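Side-chain contact in DNA polymerase (Bacillus phage phi29, PDB 2PY5), which copies the linear viral genome by protein-primed, strand-displacing DNA synthesis with high processivity and proofreads it with a 3'-5' exonuclease: residues K205-K208 with K209-T213. The protein carries 2 engineered substitutions. Sequence-based numbering, arbitrary orientation.
Sequences KKFK and KVFPT. With EDO (1,2-ethanediol), chain M.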
ATOM      1  N   LYS F 205      17.324 -16.545  16.064  1.00 35.45           N
ATOM      2  CA  LYS F 205      18.107 -17.755  15.803  1.00 36.24           C
ATOM      3  C   LYS F 205      17.454 -18.581  14.691  1.00 34.13           C
ATOM      4  O   LYS F 205      18.119 -18.957  13.713  1.00 35.59           O
ATOM      5  CB  LYS F 205      18.228 -18.596  17.077  1.00 40.54           C
ATOM      6  CG  LYS F 205      19.072 -19.849  16.929  1.00 45.31           C
ATOM      7  CD  LYS F 205      19.258 -20.542  18.276  1.00 46.98           C
ATOM      8  CE  LYS F 205      20.130 -21.787  18.149  1.00 49.47           C
ATOM      9  NZ  LYS F 205      21.539 -21.471  17.770  1.00 50.61           N
ATOM     10  N   LYS F 206      16.162 -18.861  14.836  1.00 31.99           N
ATOM     11  CA  LYS F 206      15.454 -19.639  13.816  1.00 31.98           C
ATOM     12  C   LYS F 206      15.365 -18.862  12.514  1.00 30.70           C
ATOM     13  O   LYS F 206      15.580 -19.423  11.441  1.00 31.32           O
ATOM     14  CB  LYS F 206      14.050 -20.038  14.275  1.00 33.29           C
ATOM     15  CG  LYS F 206      13.302 -20.920  13.251  1.00 34.65           C
ATOM     16  CD  LYS F 206      12.025 -21.552  13.793  1.00 36.52           C
ATOM     17  CE  LYS F 206      11.304 -22.362  12.711  1.00 39.84           C
ATOM     18  NZ  LYS F 206       9.901 -22.740  13.122  1.00 39.57           N
ATOM     19  N   PHE F 207      15.042 -17.575  12.599  1.00 28.13           N
ATOM     20  CA  PHE F 207      14.902 -16.744  11.390  1.00 29.65           C
ATOM     21  C   PHE F 207      16.167 -16.846  10.523  1.00 31.53           C
ATOM     22  O   PHE F 207      16.081 -17.053   9.320  1.00 30.87           O
ATOM     23  CB  PHE F 207      14.623 -15.281  11.761  1.00 30.14           C
ATOM     24  CG  PHE F 207      14.240 -14.434  10.599  1.00 29.74           C
ATOM     25  CD1 PHE F 207      12.909 -14.137  10.347  1.00 30.11           C
ATOM     26  CD2 PHE F 207      15.209 -13.937   9.730  1.00 30.25           C
ATOM     27  CE1 PHE F 207      12.553 -13.348   9.245  1.00 32.75           C
ATOM     28  CE2 PHE F 207      14.845 -13.170   8.629  1.00 32.25           C
ATOM     29  CZ  PHE F 207      13.521 -12.888   8.390  1.00 32.91           C
ATOM     30  N   LYS F 208      17.340 -16.706  11.148  1.00 32.55           N
ATOM     31  CA  LYS F 208      18.607 -16.752  10.426  1.00 34.70           C
ATOM     32  C   LYS F 208      18.866 -18.115   9.783  1.00 34.99           C
ATOM     33  O   LYS F 208      19.456 -18.206   8.704  1.00 37.43           O
ATOM     34  CB  LYS F 208      19.764 -16.411  11.368  1.00 37.30           C
ATOM     35  CG  LYS F 208      19.761 -14.980  11.849  1.00 42.46           C
ATOM     36  CD  LYS F 208      20.852 -14.789  12.882  1.00 46.83           C
ATOM     37  CE  LYS F 208      20.974 -13.357  13.313  1.00 49.88           C
ATOM     38  NZ  LYS F 208      21.637 -13.283  14.653  1.00 52.00           N
ATOM     39  N   LYS F 209      18.410 -19.162  10.441  1.00 34.34           N
ATOM     40  CA  LYS F 209      18.625 -20.525   9.964  1.00 36.72           C
ATOM     41  C   LYS F 209      17.738 -20.808   8.765  1.00 36.45           C
ATOM     42  O   LYS F 209      18.201 -21.369   7.758  1.00 38.73           O
ATOM     43  CB  LYS F 209      18.334 -21.515  11.087  1.00 40.56           C
ATOM     44  CG  LYS F 209      18.704 -22.954  10.773  1.00 45.28           C
ATOM     45  CD  LYS F 209      18.654 -23.796  12.029  1.00 50.10           C
ATOM     46  CE  LYS F 209      19.148 -25.216  11.792  1.00 52.32           C
ATOM     47  NZ  LYS F 209      19.373 -25.924  13.094  1.00 54.86           N
ATOM     48  N   VAL F 210      16.470 -20.413   8.854  1.00 32.74           N
ATOM     49  CA  VAL F 210      15.491 -20.762   7.820  1.00 32.31           C
ATOM     50  C   VAL F 210      15.376 -19.732   6.695  1.00 33.18           C
ATOM     51  O   VAL F 210      14.927 -20.075   5.598  1.00 35.40           O
ATOM     52  CB  VAL F 210      14.090 -21.097   8.390  1.00 33.98           C
ATOM     53  CG1 VAL F 210      14.214 -22.155   9.512  1.00 34.55           C
ATOM     54  CG2 VAL F 210      13.361 -19.883   8.847  1.00 33.89           C
ATOM     55  N   PHE F 211      15.770 -18.480   6.952  1.00 31.59           N
ATOM     56  CA  PHE F 211      15.749 -17.440   5.902  1.00 31.94           C
ATOM     57  C   PHE F 211      17.159 -16.876   5.703  1.00 30.97           C
ATOM     58  O   PHE F 211      17.439 -15.726   6.085  1.00 33.55           O
ATOM     59  CB  PHE F 211      14.753 -16.340   6.251  1.00 33.73           C
ATOM     60  CG  PHE F 211      13.364 -16.837   6.491  1.00 32.00           C
ATOM     61  CD1 PHE F 211      12.707 -16.574   7.686  1.00 33.04           C
ATOM     62  CD2 PHE F 211      12.704 -17.599   5.521  1.00 32.29           C
ATOM     63  CE1 PHE F 211      11.417 -17.038   7.898  1.00 35.96           C
ATOM     64  CE2 PHE F 211      11.418 -18.057   5.717  1.00 32.76           C
ATOM     65  CZ  PHE F 211      10.761 -17.779   6.899  1.00 34.95           C
ATOM     66  N   PRO F 212      18.046 -17.681   5.104  1.00 32.24           N
ATOM     67  CA  PRO F 212      19.410 -17.274   4.879  1.00 32.10           C
ATOM     68  C   PRO F 212      19.474 -16.149   3.853  1.00 33.27           C
ATOM     69  O   PRO F 212      18.561 -15.994   3.011  1.00 34.27           O
ATOM     70  CB  PRO F 212      20.067 -18.540   4.340  1.00 34.02           C
ATOM     71  CG  PRO F 212      18.977 -19.265   3.682  1.00 35.09           C
ATOM     72  CD  PRO F 212      17.796 -19.023   4.554  1.00 32.76           C
ATOM     73  N   THR F 213      20.534 -15.364   3.934  1.00 35.82           N
ATOM     74  CA  THR F 213      20.718 -14.238   3.034  1.00 36.74           C
ATOM     75  C   THR F 213      21.165 -14.758   1.693  1.00 36.99           C
ATOM     76  O   THR F 213      22.196 -15.434   1.597  1.00 42.00           O
ATOM     77  CB  THR F 213      21.791 -13.287   3.569  1.00 38.85           C
ATOM     78  OG1 THR F 213      21.461 -12.908   4.903  1.00 41.90           O
ATOM     79  CG2 THR F 213      21.884 -12.045   2.687  1.00 39.97           C
TER
HETATM   80  C1  EDO M8011      21.299 -14.962   8.263  1.00 42.35           C
HETATM   81  O1  EDO M8011      21.247 -16.388   8.106  1.00 40.62           O
HETATM   82  C2  EDO M8011      20.240 -14.280   7.397  1.00 41.36           C
HETATM   83  O2  EDO M8011      18.922 -14.371   7.944  1.00 40.68           O
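Phe207 and Phe211, one turn apart, form a T-shaped pair at the C-terminal end of helix 204-210, within the region (192-229) involved in DNA binding and in coordinating synthesis with degradation. The edge of the Phe211 ring points at one face of Phe207, the planes 63° apart and the centroids separated by 5.0 Å. Phe211 CD1 leads, 3.6 Å from Phe207 CE1, while Phe211 CB lies over the same Phe207 ring in a CH-pi contact. Phe207 CG is anti to its backbone N (chi1 -170°) and Phe211 CG beside its own (chi1 -56°), which brings the two rings together. Flat, apolar rings suit this inward side, where Phe198 touches both and Lys199 makes a cation-pi contact with Phe207.

Phe211 is the first residue to leave helical geometry, yet its N still donates to Phe207 O (2.8 Å). One residue earlier, Val210 N reaches Lys206 O at 2.9 Å, and Val210 CG1 packs 4.0 Å from Lys206 CG. At the end of the last turn, a 1,2-ethanediol, probably from the crystallisation liquor, donates from O1 to Lys208 O (2.6 Å) and from O2 to Phe211 O (2.7 Å). The helix end thus combines an apolar aromatic face with exposed lysines, and the diol bridges two carbonyls that water could probably serve in solution.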